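Local atomic coordinates of ileal bile acid-binding protein (PDB entry 3EM0), a protein that binds bile acids, here several molecules of cholic acid, and probably serves as a cytosolic lipid carrier of the fatty-acid binding protein family. Residues E19-L24 / G123-V128; D49-T54 / N65-G70; F98-Q103 / T117-Q122. All blocks are in the same frame, centred on the assembly; numbering follows the deposited sequence.

Interaction 1 of 3, residues E19-L24 / G123-V128; sequences EPFCKL and GTAVLV. With CHD (cholic acid), chain D.
F21 lays one face of its ring over the CB of L127, a CH-pi contact 3.9 Å from that CB to the ring centroid and 23° off the ring normal. This is how the helical lid of a fatty-acid binding protein sits on its beta barrel: helix 18-24 crosses the last strand, 124-133, without a single hydrogen bond between the segments 19-24 and 123-128. The CG of F21 stands anti to the backbone N (chi1 -169°), which swings the ring alongside A125 and L127, and the L127 side chain crosses it at about a right angle. At the edge of the same ring, near its plane, the carbonyl O of A125 lies 3.5 Å from F21 CD1. One helical turn on, L24 holds the other end of the contact, its CD2 packing 3.8 Å from A125 CB and its CD1 touching the carbonyl of G123. The methyl of A125 thus sits between F21 and L24, 3.7 Å from the CA of F21. The ring of F21 also meets a bound cholic acid obliquely, its CE2 lying 4.0 Å from C2 of the steroid, while L127 CD2 lies 3.3 Å from the O3 hydroxyl.

Interaction 2 of 3, residues D49-T54 / N65-G70; sequences DDFTWT and NKFIVG. With CHD (cholic acid), chain C.
With chi1 at 60°, the CG of F67 is tucked between its own backbone N and carbonyl carbon, and the ring is brought across to F51, whose CG lies anti to the carbonyl carbon (chi1 -75°). F51 CB consequently stands over the face of the F67 ring, 3.5 Å from F67 CZ. The two rings run nearly parallel but are slid so far apart that they barely overlap, with centroids 5.0 Å from each other. Beyond them V69 adds its CG2, 3.5 Å from F51 CE1, and W53 brings its CE3 to the edge of the F67 ring.

These residues belong to an antiparallel beta hairpin of the fatty-acid binding protein barrel, strands 50-57 and 61-68. F51 with F67 and W53 with N65 are its hydrogen-bonded pairs, each closed by two backbone bonds, and V69 N adds a further one to D49 O. F51, W53, N65 and F67 share the face that looks onto the bile acid cavity, while D50, T52, K66 and I68 lie on the other.

One cholic acid rests against this inner face. Its C4 is centred over the indole of W53, 3.6 Å from W53 CD2. The O7 hydroxyl lies over the same ring, 3.3 Å from W53 CD1. The steroid also reaches F67, where C5 comes 3.7 Å from CE1. Were W53 replaced by an alanine, the steroid would probably lose the flat surface under C4, and the edge of the F67 ring would lose its neighbour. At the far end of the hairpin a water donates to both D49 OD1 and V69 O, its oxygen 2.8 Å from V69 O.

Interaction 3 of 3, residues F98-Q103 / T117-Q122; sequences FPKYQQ and TASGAQ. With CHD (cholic acid), chain F; CHD (cholic acid), chain C.
The hairpin of strands 101-108 and 111-119 forms part of the barrel wall, and at its open end Y101 turns inward from the strand while K100 and S119 meet beside it. Three backbone bonds join the segments: Q102 and T117 make a hydrogen-bonded pair through both of their N-H and C=O groups, and S119 N donates to K100 O over 2.9 Å, its donor tilted 27° from the carbonyl plane. Y101 and A118 form the intervening non-hydrogen-bonded pair, with the methyl of A118 near the plane of the phenol ring at its edge, 4.2 Å from Y101 CD2. The CB of K100 packs on the CB of S119 at 3.9 Å, so the aliphatic part of the lysine lies along the serine.

Y101, seen to bind cholate at two sites, reaches two of the ligands. Its CG stands anti to the backbone N (chi1 -172°), and the side chain runs into the cavity between two cholic acids. At the near end Y101 CB lies 3.5 Å from C11 of one steroid. At the far end Y101 OH is hydrogen-bonded over 3.0 Å to the O12 hydroxyl of the other. NE2 of Q103 is hydrogen-bonded to OG1 of T105, an atom that is itself hydrogen-bonded to cholic acid. F98 also meets the first steroid, with the C21 methyl over one face of its ring, 3.7 Å from F98 CD1. A tyrosine reaching inward from a barrel strand to grip a steroid hydroxyl, with hydrophobic contacts along its length, makes this a wall of the internal bile acid site of the fatty-acid binding protein fold.

After the first strand, 8-16, the chain enters the lid helix 18-24, whose partner, the strand 124-133, arrives only near the C terminus; interaction 1 therefore closes the longest loop. Both other contacts nest inside it. Interaction 2 closes the hairpin of 50-57 and 61-68, and later, in series with it and without crossing, interaction 3 closes that of 101-108 and 111-119. Interactions 1 and 3 touch, since strands 111-119 and 124-133 are neighbours, and A125 N lies 3.0 Å from A118 O. Interaction 2 lies on the opposite side of the chain's centre from interaction 1, yet shares one cholic acid with interaction 3, so one ligand spans two contacts whose centres are about 22 Å apart.

Interaction 1 of 3, residues E19-L24 / G123-V128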
loop_
_atom_site.group_PDB
_atom_site.type_symbol
_atom_site.label_atom_id
_atom_site.label_comp_id
_atom_site.label_asym_id
_atom_site.label_seq_id
_atom_site.Cartn_x
_atom_site.Cartn_y
_atom_site.Cartn_z
ATOM N N GLU A 19 -9.149 11.227 -2.841
ATOM C CA GLU A 19 -9.494 11.844 -4.121
ATOM C C GLU A 19 -8.410 12.780 -4.696
ATOM O O GLU A 19 -8.115 12.684 -5.877
ATOM C CB GLU A 19 -10.930 12.436 -4.155
ATOM C CG GLU A 19 -11.488 12.973 -2.838
ATOM C CD GLU A 19 -11.853 11.881 -1.812
ATOM O OE1 GLU A 19 -11.267 11.907 -0.706
ATOM O OE2 GLU A 19 -12.721 11.012 -2.107
ATOM N N PRO A 20 -7.800 13.660 -3.867
ATOM C CA PRO A 20 -6.635 14.423 -4.342
ATOM C C PRO A 20 -5.453 13.546 -4.767
ATOM O O PRO A 20 -4.742 13.908 -5.721
ATOM C CB PRO A 20 -6.236 15.246 -3.113
ATOM C CG PRO A 20 -7.472 15.370 -2.329
ATOM C CD PRO A 20 -8.145 14.043 -2.483
ATOM N N PHE A 21 -5.239 12.430 -4.059
ATOM C CA PHE A 21 -4.171 11.481 -4.386
ATOM C C PHE A 21 -4.415 10.852 -5.761
ATOM O O PHE A 21 -3.534 10.899 -6.626
ATOM C CB PHE A 21 -4.004 10.391 -3.306
ATOM C CG PHE A 21 -2.758 9.541 -3.473
ATOM C CD1 PHE A 21 -1.536 9.952 -2.938
ATOM C CD2 PHE A 21 -2.803 8.325 -4.164
ATOM C CE1 PHE A 21 -0.388 9.176 -3.093
ATOM C CE2 PHE A 21 -1.642 7.542 -4.326
ATOM C CZ PHE A 21 -0.445 7.977 -3.785
ATOM N N CYS A 22 -5.604 10.275 -5.947
ATOM C CA CYS A 22 -6.037 9.718 -7.241
ATOM C C CYS A 22 -6.028 10.754 -8.373
ATOM O O CYS A 22 -5.607 10.454 -9.492
ATOM C CB CYS A 22 -7.441 9.105 -7.134
ATOM S SG CYS A 22 -7.577 7.632 -6.113
ATOM N N LYS A 23 -6.502 11.962 -8.085
ATOM C CA LYS A 23 -6.522 13.029 -9.084
ATOM C C LYS A 23 -5.101 13.388 -9.529
ATOM O O LYS A 23 -4.861 13.575 -10.724
ATOM C CB LYS A 23 -7.282 14.265 -8.573
ATOM C CG LYS A 23 -7.118 15.537 -9.429
ATOM C CD LYS A 23 -7.652 15.354 -10.861
ATOM C CE LYS A 23 -6.876 16.195 -11.872
ATOM N NZ LYS A 23 -7.215 15.818 -13.278
ATOM N N LEU A 24 -4.168 13.462 -8.573
ATOM C CA LEU A 24 -2.760 13.787 -8.853
ATOM C C LEU A 24 -2.113 12.809 -9.839
ATOM O O LEU A 24 -1.337 13.217 -10.719
ATOM C CB LEU A 24 -1.934 13.827 -7.555
ATOM C CG LEU A 24 -0.467 14.249 -7.693
ATOM C CD1 LEU A 24 -0.285 15.720 -7.331
ATOM C CD2 LEU A 24 0.440 13.363 -6.873
ATOM N N GLY A 123 2.035 18.915 -7.989
ATOM C CA GLY A 123 2.902 18.957 -6.815
ATOM C C GLY A 123 2.992 17.552 -6.237
ATOM O O GLY A 123 3.359 16.620 -6.946
ATOM N N THR A 124 2.653 17.401 -4.956
ATOM C CA THR A 124 2.596 16.082 -4.304
ATOM C C THR A 124 1.240 15.888 -3.646
ATOM O O THR A 124 0.538 16.860 -3.368
ATOM C CB THR A 124 3.678 15.906 -3.208
ATOM O OG1 THR A 124 3.512 16.916 -2.209
ATOM C CG2 THR A 124 5.086 16.003 -3.789
ATOM N N ALA A 125 0.878 14.629 -3.404
ATOM C CA ALA A 125 -0.313 14.281 -2.642
ATOM C C ALA A 125 -0.009 13.143 -1.680
ATOM O O ALA A 125 0.858 12.285 -1.947
ATOM C CB ALA A 125 -1.454 13.900 -3.570
ATOM N N VAL A 126 -0.733 13.144 -0.561
ATOM C CA VAL A 126 -0.564 12.168 0.491
ATOM C C VAL A 126 -1.871 11.393 0.707
ATOM O O VAL A 126 -2.961 11.972 0.811
ATOM C CB VAL A 126 -0.093 12.810 1.819
ATOM C CG1 VAL A 126 0.053 11.751 2.908
ATOM C CG2 VAL A 126 1.229 13.554 1.637
ATOM N N LEU A 127 -1.737 10.072 0.758
ATOM C CA LEU A 127 -2.844 9.198 1.089
ATOM C C LEU A 127 -2.555 8.475 2.402
ATOM O O LEU A 127 -1.476 7.938 2.590
ATOM C CB LEU A 127 -3.101 8.217 -0.059
ATOM C CG LEU A 127 -4.101 7.083 0.187
ATOM C CD1 LEU A 127 -5.543 7.602 0.364
ATOM C CD2 LEU A 127 -4.012 6.058 -0.929
ATOM N N VAL A 128 -3.506 8.511 3.327
ATOM C CA VAL A 128 -3.418 7.695 4.534
ATOM C C VAL A 128 -4.531 6.647 4.520
ATOM O O VAL A 128 -5.708 6.982 4.666
ATOM C CB VAL A 128 -3.485 8.547 5.842
ATOM C CG1 VAL A 128 -3.417 7.632 7.087
ATOM C CG2 VAL A 128 -2.357 9.565 5.896
HETATM C C1 CHD D . -4.338 4.895 -6.207
HETATM C C2 CHD D . -4.338 4.648 -4.686
HETATM C C3 CHD D . -3.161 3.748 -4.293
HETATM O O3 CHD D . -3.165 3.532 -2.883
HETATM C C4 CHD D . -3.294 2.397 -4.999
HETATM C C5 CHD D . -3.344 2.569 -6.536
HETATM C C6 CHD D . -3.480 1.176 -7.201
HETATM C C7 CHD D . -4.918 0.610 -7.159
HETATM O O7 CHD D . -5.250 0.234 -5.815
HETATM C C8 CHD D . -5.956 1.606 -7.705
HETATM C C9 CHD D . -5.839 2.999 -7.008
HETATM C C10 CHD D . -4.402 3.604 -7.052
HETATM C C11 CHD D . -6.934 4.004 -7.485
HETATM C C12 CHD D . -8.350 3.386 -7.452
HETATM O O12 CHD D . -8.739 3.195 -6.083
HETATM C C13 CHD D . -8.411 2.052 -8.236
HETATM C C14 CHD D . -7.415 1.093 -7.574
HETATM C C15 CHD D . -7.754 -0.262 -8.207
HETATM C C16 CHD D . -9.295 -0.245 -8.209
HETATM C C17 CHD D . -9.719 1.236 -7.993
HETATM C C18 CHD D . -8.127 2.281 -9.748
HETATM C C19 CHD D . -4.003 3.968 -8.489
HETATM C C20 CHD D . -10.943 1.624 -8.873
HETATM C C21 CHD D . -11.369 3.087 -8.686
HETATM C C22 CHD D . -12.157 0.703 -8.634
HETATM C C23 CHD D . -12.739 0.140 -9.947
HETATM O O25 CHD D . -14.262 1.994 -10.057
HETATM C C24 CHD D . -13.617 1.144 -10.721
HETATM O O26 CHD D . -13.623 1.037 -11.969
#

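Interaction 2 of 3, residues D49-T54 / N65-G70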
loop_
_atom_site.group_PDB
_atom_site.type_symbol
_atom_site.label_atom_id
_atom_site.label_comp_id
_atom_site.label_asym_id
_atom_site.label_seq_id
_atom_site.Cartn_x
_atom_site.Cartn_y
_atom_site.Cartn_z
ATOM N N ASP A 49 11.553 -11.167 9.132
ATOM C CA ASP A 49 11.886 -10.220 8.050
ATOM C C ASP A 49 11.356 -10.639 6.673
ATOM O O ASP A 49 11.506 -9.901 5.688
ATOM C CB ASP A 49 13.414 -10.012 7.974
ATOM C CG ASP A 49 13.922 -8.922 8.920
ATOM O OD1 ASP A 49 15.145 -8.662 8.913
ATOM O OD2 ASP A 49 13.123 -8.318 9.673
ATOM N N ASP A 50 10.736 -11.818 6.607
ATOM C CA ASP A 50 10.173 -12.358 5.370
ATOM C C ASP A 50 8.665 -12.091 5.261
ATOM O O ASP A 50 7.897 -12.508 6.125
ATOM C CB ASP A 50 10.452 -13.871 5.287
ATOM C CG ASP A 50 11.939 -14.195 5.364
ATOM O OD1 ASP A 50 12.721 -13.585 4.593
ATOM O OD2 ASP A 50 12.336 -15.053 6.193
ATOM N N PHE A 51 8.251 -11.402 4.197
ATOM C CA PHE A 51 6.862 -10.978 4.036
ATOM C C PHE A 51 6.265 -11.472 2.718
ATOM O O PHE A 51 6.911 -11.429 1.673
ATOM C CB PHE A 51 6.728 -9.446 4.033
ATOM C CG PHE A 51 6.875 -8.782 5.377
ATOM C CD1 PHE A 51 8.140 -8.518 5.914
ATOM C CD2 PHE A 51 5.753 -8.350 6.078
ATOM C CE1 PHE A 51 8.281 -7.863 7.149
ATOM C CE2 PHE A 51 5.884 -7.701 7.306
ATOM C CZ PHE A 51 7.157 -7.449 7.837
ATOM N N THR A 52 5.008 -11.895 2.793
ATOM C CA THR A 52 4.168 -12.117 1.620
ATOM C C THR A 52 2.944 -11.216 1.807
ATOM O O THR A 52 2.197 -11.337 2.774
ATOM C CB THR A 52 3.790 -13.608 1.448
ATOM O OG1 THR A 52 4.986 -14.391 1.376
ATOM C CG2 THR A 52 2.980 -13.836 0.171
ATOM N N TRP A 53 2.795 -10.273 0.889
ATOM C CA TRP A 53 1.804 -9.224 0.988
ATOM C C TRP A 53 0.822 -9.419 -0.168
ATOM O O TRP A 53 1.189 -9.288 -1.337
ATOM C CB TRP A 53 2.520 -7.882 0.848
ATOM C CG TRP A 53 1.811 -6.727 1.449
ATOM C CD1 TRP A 53 0.733 -6.051 0.933
ATOM C CD2 TRP A 53 2.136 -6.090 2.687
ATOM N NE1 TRP A 53 0.376 -5.029 1.781
ATOM C CE2 TRP A 53 1.216 -5.031 2.866
ATOM C CE3 TRP A 53 3.121 -6.306 3.664
ATOM C CZ2 TRP A 53 1.250 -4.191 3.991
ATOM C CZ3 TRP A 53 3.158 -5.468 4.778
ATOM C CH2 TRP A 53 2.229 -4.427 4.931
ATOM N N THR A 54 -0.419 -9.753 0.163
ATOM C CA THR A 54 -1.434 -10.061 -0.856
ATOM C C THR A 54 -2.572 -9.054 -0.783
ATOM O O THR A 54 -3.139 -8.811 0.290
ATOM C CB THR A 54 -1.965 -11.501 -0.703
ATOM O OG1 THR A 54 -0.869 -12.417 -0.793
ATOM C CG2 THR A 54 -2.967 -11.839 -1.775
ATOM N N ASN A 65 2.977 -9.672 -3.453
ATOM C CA ASN A 65 4.357 -9.202 -3.374
ATOM C C ASN A 65 5.116 -9.921 -2.263
ATOM O O ASN A 65 4.654 -9.976 -1.123
ATOM C CB ASN A 65 4.381 -7.692 -3.124
ATOM C CG ASN A 65 4.244 -6.893 -4.407
ATOM O OD1 ASN A 65 3.235 -6.225 -4.648
ATOM N ND2 ASN A 65 5.257 -6.980 -5.250
ATOM N N LYS A 66 6.265 -10.493 -2.601
ATOM C CA LYS A 66 7.132 -11.109 -1.598
ATOM C C LYS A 66 8.423 -10.292 -1.462
ATOM O O LYS A 66 9.023 -9.885 -2.463
ATOM C CB LYS A 66 7.447 -12.569 -1.943
ATOM C CG LYS A 66 6.223 -13.456 -2.194
ATOM C CD LYS A 66 6.664 -14.899 -2.444
ATOM C CE LYS A 66 5.548 -15.746 -3.066
ATOM N NZ LYS A 66 4.721 -16.446 -2.040
ATOM N N PHE A 67 8.832 -10.029 -0.225
ATOM C CA PHE A 67 10.073 -9.298 0.013
ATOM C C PHE A 67 10.760 -9.726 1.301
ATOM O O PHE A 67 10.148 -10.332 2.189
ATOM C CB PHE A 67 9.870 -7.764 -0.048
ATOM C CG PHE A 67 8.893 -7.219 0.975
ATOM C CD1 PHE A 67 7.525 -7.088 0.661
ATOM C CD2 PHE A 67 9.333 -6.812 2.236
ATOM C CE1 PHE A 67 6.620 -6.592 1.595
ATOM C CE2 PHE A 67 8.433 -6.305 3.178
ATOM C CZ PHE A 67 7.075 -6.193 2.860
ATOM N N ILE A 68 12.054 -9.446 1.356
ATOM C CA ILE A 68 12.824 -9.582 2.571
ATOM C C ILE A 68 13.273 -8.171 2.940
ATOM O O ILE A 68 13.725 -7.404 2.079
ATOM C CB ILE A 68 14.000 -10.582 2.403
ATOM C CG1 ILE A 68 13.463 -11.943 1.926
ATOM C CG2 ILE A 68 14.827 -10.718 3.708
ATOM C CD1 ILE A 68 14.505 -12.814 1.264
ATOM N N VAL A 69 13.064 -7.821 4.207
ATOM C CA VAL A 69 13.369 -6.495 4.734
ATOM C C VAL A 69 14.854 -6.176 4.549
ATOM O O VAL A 69 15.710 -6.993 4.881
ATOM C CB VAL A 69 12.958 -6.391 6.226
ATOM C CG1 VAL A 69 13.491 -5.119 6.863
ATOM C CG2 VAL A 69 11.426 -6.443 6.362
ATOM N N GLY A 70 15.134 -4.994 3.996
ATOM C CA GLY A 70 16.498 -4.509 3.797
ATOM C C GLY A 70 17.245 -5.151 2.639
ATOM O O GLY A 70 18.441 -4.915 2.470
HETATM C C1 CHD C . 6.254 -1.698 0.154
HETATM C C2 CHD C . 5.453 -1.368 1.433
HETATM C C3 CHD C . 4.916 -2.645 2.098
HETATM O O3 CHD C . 4.045 -2.302 3.154
HETATM C C4 CHD C . 4.096 -3.464 1.124
HETATM C C5 CHD C . 4.890 -3.832 -0.134
HETATM C C6 CHD C . 3.981 -4.721 -1.031
HETATM C C7 CHD C . 2.846 -3.915 -1.695
HETATM O O7 CHD C . 1.920 -3.436 -0.700
HETATM C C8 CHD C . 3.437 -2.736 -2.500
HETATM C C9 CHD C . 4.378 -1.811 -1.643
HETATM C C10 CHD C . 5.497 -2.593 -0.870
HETATM C C11 CHD C . 4.958 -0.623 -2.472
HETATM C C12 CHD C . 3.882 0.107 -3.312
HETATM O O12 CHD C . 3.077 0.898 -2.441
HETATM C C13 CHD C . 2.996 -0.853 -4.165
HETATM C C14 CHD C . 2.358 -1.895 -3.236
HETATM C C15 CHD C . 1.434 -2.647 -4.215
HETATM C C16 CHD C . 0.786 -1.486 -4.999
HETATM C C17 CHD C . 1.653 -0.233 -4.689
HETATM C C18 CHD C . 3.814 -1.510 -5.307
HETATM C C19 CHD C . 6.546 -3.120 -1.848
HETATM C C20 CHD C . 1.728 0.734 -5.908
HETATM C C21 CHD C . 2.852 1.780 -5.814
HETATM C C22 CHD C . 0.389 1.448 -6.125
HETATM C C23 CHD C . 0.260 2.040 -7.537
HETATM O O25 CHD C . -0.370 -0.041 -8.536
HETATM C C24 CHD C . 0.331 0.983 -8.650
HETATM O O26 CHD C . 1.095 1.224 -9.605
HETATM O O HOH W 1 16.627 -8.932 6.724
#

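Interaction 3 of 3, residues F98-Q103 / T117-Q122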
loop_
_atom_site.group_PDB
_atom_site.type_symbol
_atom_site.label_atom_id
_atom_site.label_comp_id
_atom_site.label_asym_id
_atom_site.label_seq_id
_atom_site.Cartn_x
_atom_site.Cartn_y
_atom_site.Cartn_z
ATOM N N PHE A 98 11.242 6.128 -3.418
ATOM C CA PHE A 98 11.675 6.442 -4.783
ATOM C C PHE A 98 11.692 7.959 -4.916
ATOM O O PHE A 98 11.166 8.660 -4.040
ATOM C CB PHE A 98 10.709 5.855 -5.806
ATOM C CG PHE A 98 10.651 4.356 -5.800
ATOM C CD1 PHE A 98 11.691 3.603 -6.342
ATOM C CD2 PHE A 98 9.555 3.697 -5.271
ATOM C CE1 PHE A 98 11.634 2.199 -6.344
ATOM C CE2 PHE A 98 9.486 2.308 -5.264
ATOM C CZ PHE A 98 10.524 1.556 -5.804
ATOM N N PRO A 99 12.327 8.486 -5.987
ATOM C CA PRO A 99 12.319 9.945 -6.167
ATOM C C PRO A 99 10.923 10.583 -6.289
ATOM O O PRO A 99 10.749 11.728 -5.860
ATOM C CB PRO A 99 13.153 10.147 -7.442
ATOM C CG PRO A 99 14.048 8.932 -7.491
ATOM C CD PRO A 99 13.141 7.821 -7.023
ATOM N N LYS A 100 9.950 9.856 -6.847
ATOM C CA LYS A 100 8.578 10.366 -6.984
ATOM C C LYS A 100 7.531 9.630 -6.130
ATOM O O LYS A 100 6.335 9.926 -6.212
ATOM C CB LYS A 100 8.141 10.352 -8.456
ATOM C CG LYS A 100 8.984 11.209 -9.395
ATOM C CD LYS A 100 8.186 11.719 -10.607
ATOM C CE LYS A 100 7.363 10.616 -11.281
ATOM N NZ LYS A 100 6.445 11.148 -12.340
ATOM N N TYR A 101 7.974 8.675 -5.314
ATOM C CA TYR A 101 7.048 7.866 -4.524
ATOM C C TYR A 101 7.652 7.403 -3.204
ATOM O O TYR A 101 8.779 6.922 -3.165
ATOM C CB TYR A 101 6.551 6.655 -5.324
ATOM C CG TYR A 101 5.443 5.887 -4.643
ATOM C CD1 TYR A 101 5.723 4.750 -3.888
ATOM C CD2 TYR A 101 4.113 6.304 -4.744
ATOM C CE1 TYR A 101 4.714 4.050 -3.255
ATOM C CE2 TYR A 101 3.093 5.606 -4.116
ATOM C CZ TYR A 101 3.398 4.485 -3.367
ATOM O OH TYR A 101 2.392 3.781 -2.741
ATOM N N GLN A 102 6.880 7.542 -2.129
ATOM C CA GLN A 102 7.290 7.064 -0.813
ATOM C C GLN A 102 6.098 6.421 -0.113
ATOM O O GLN A 102 4.967 6.898 -0.239
ATOM C CB GLN A 102 7.866 8.216 0.035
ATOM C CG GLN A 102 8.671 7.782 1.276
ATOM C CD GLN A 102 9.546 8.911 1.845
ATOM O OE1 GLN A 102 10.787 8.804 1.879
ATOM N NE2 GLN A 102 8.910 9.999 2.275
ATOM N N GLN A 103 6.356 5.323 0.592
ATOM C CA GLN A 103 5.350 4.693 1.436
ATOM C C GLN A 103 5.892 4.225 2.775
ATOM O O GLN A 103 6.995 3.685 2.861
ATOM C CB GLN A 103 4.660 3.520 0.749
ATOM C CG GLN A 103 3.517 3.007 1.623
ATOM C CD GLN A 103 2.660 1.996 0.974
ATOM O OE1 GLN A 103 2.566 1.941 -0.238
ATOM N NE2 GLN A 103 2.004 1.177 1.782
ATOM N N THR A 117 3.077 8.973 -0.413
ATOM C CA THR A 117 3.287 10.271 -0.990
ATOM C C THR A 117 3.718 10.043 -2.428
ATOM O O THR A 117 4.571 9.188 -2.702
ATOM C CB THR A 117 4.367 11.046 -0.212
ATOM O OG1 THR A 117 3.988 11.113 1.170
ATOM C CG2 THR A 117 4.535 12.460 -0.758
ATOM N N ALA A 118 3.094 10.785 -3.340
ATOM C CA ALA A 118 3.436 10.741 -4.759
ATOM C C ALA A 118 3.644 12.146 -5.311
ATOM O O ALA A 118 3.001 13.077 -4.854
ATOM C CB ALA A 118 2.358 10.002 -5.548
ATOM N N SER A 119 4.581 12.278 -6.259
ATOM C CA SER A 119 4.786 13.478 -7.064
ATOM C C SER A 119 3.983 13.375 -8.352
ATOM O O SER A 119 3.961 12.326 -8.991
ATOM C CB SER A 119 6.250 13.614 -7.470
ATOM O OG SER A 119 7.088 13.642 -6.343
ATOM N N GLY A 120 3.333 14.475 -8.722
ATOM C CA GLY A 120 2.703 14.635 -10.028
ATOM C C GLY A 120 3.128 15.977 -10.587
ATOM O O GLY A 120 4.084 16.583 -10.088
ATOM N N ALA A 121 2.422 16.445 -11.616
ATOM C CA ALA A 121 2.712 17.742 -12.242
ATOM C C ALA A 121 2.184 18.923 -11.418
ATOM O O ALA A 121 2.716 20.026 -11.494
ATOM C CB ALA A 121 2.163 17.786 -13.675
ATOM N N GLN A 122 1.143 18.677 -10.627
ATOM C CA GLN A 122 0.555 19.698 -9.750
ATOM C C GLN A 122 1.426 19.979 -8.514
ATOM O O GLN A 122 1.546 21.134 -8.068
ATOM C CB GLN A 122 -0.862 19.284 -9.320
ATOM C CG GLN A 122 -1.862 19.083 -10.485
ATOM C CD GLN A 122 -1.911 17.643 -11.015
ATOM O OE1 GLN A 122 -0.968 16.855 -10.846
ATOM N NE2 GLN A 122 -3.019 17.302 -11.664
HETATM C C1 CHD F . 3.062 7.346 -8.709
HETATM C C2 CHD F . 3.152 8.248 -9.952
HETATM C C3 CHD F . 1.946 8.034 -10.871
HETATM O O3 CHD F . 2.061 8.883 -12.018
HETATM C C4 CHD F . 1.898 6.569 -11.323
HETATM C C5 CHD F . 1.828 5.604 -10.113
HETATM C C6 CHD F . 1.753 4.144 -10.637
HETATM C C7 CHD F . 3.128 3.482 -10.932
HETATM O O7 CHD F . 3.590 3.904 -12.227
HETATM C C8 CHD F . 4.209 3.721 -9.840
HETATM C C9 CHD F . 4.291 5.219 -9.438
HETATM C C10 CHD F . 2.922 5.834 -9.006
HETATM C C11 CHD F . 5.422 5.474 -8.401
HETATM C C12 CHD F . 6.801 4.960 -8.870
HETATM O O12 CHD F . 7.233 5.790 -9.948
HETATM C C13 CHD F . 6.757 3.448 -9.244
HETATM C C14 CHD F . 5.622 3.226 -10.278
HETATM C C15 CHD F . 5.768 1.731 -10.640
HETATM C C16 CHD F . 7.297 1.527 -10.645
HETATM C C17 CHD F . 7.876 2.905 -10.204
HETATM C C18 CHD F . 6.640 2.590 -7.956
HETATM C C19 CHD F . 2.428 5.172 -7.706
HETATM C C20 CHD F . 9.345 2.800 -9.705
HETATM C C21 CHD F . 10.016 4.177 -9.560
HETATM C C22 CHD F . 10.190 1.922 -10.648
HETATM C C23 CHD F . 11.422 1.314 -9.949
HETATM O O25 CHD F . 12.544 1.075 -12.042
HETATM C C24 CHD F . 12.315 0.538 -10.934
HETATM O O26 CHD F . 12.755 -0.576 -10.560
HETATM C C1 CHD C . 6.254 -1.698 0.154
HETATM C C2 CHD C . 5.453 -1.368 1.433
HETATM C C3 CHD C . 4.916 -2.645 2.098
HETATM O O3 CHD C . 4.045 -2.302 3.154
HETATM C C4 CHD C . 4.096 -3.464 1.124
HETATM C C5 CHD C . 4.890 -3.832 -0.134
HETATM C C6 CHD C . 3.981 -4.721 -1.031
HETATM C C7 CHD C . 2.846 -3.915 -1.695
HETATM O O7 CHD C . 1.920 -3.436 -0.700
HETATM C C8 CHD C . 3.437 -2.736 -2.500
HETATM C C9 CHD C . 4.378 -1.811 -1.643
HETATM C C10 CHD C . 5.497 -2.593 -0.870
HETATM C C11 CHD C . 4.958 -0.623 -2.472
HETATM C C12 CHD C . 3.882 0.107 -3.312
HETATM O O12 CHD C . 3.077 0.898 -2.441
HETATM C C13 CHD C . 2.996 -0.853 -4.165
HETATM C C14 CHD C . 2.358 -1.895 -3.236
HETATM C C15 CHD C . 1.434 -2.647 -4.215
HETATM C C16 CHD C . 0.786 -1.486 -4.999
HETATM C C17 CHD C . 1.653 -0.233 -4.689
HETATM C C18 CHD C . 3.814 -1.510 -5.307
HETATM C C19 CHD C . 6.546 -3.120 -1.848
HETATM C C20 CHD C . 1.728 0.734 -5.908
HETATM C C21 CHD C . 2.852 1.780 -5.814
HETATM C C22 CHD C . 0.389 1.448 -6.125
HETATM C C23 CHD C . 0.260 2.040 -7.537
HETATM O O25 CHD C . -0.370 -0.041 -8.536
HETATM C C24 CHD C . 0.331 0.983 -8.650
HETATM O O26 CHD C . 1.095 1.224 -9.605
#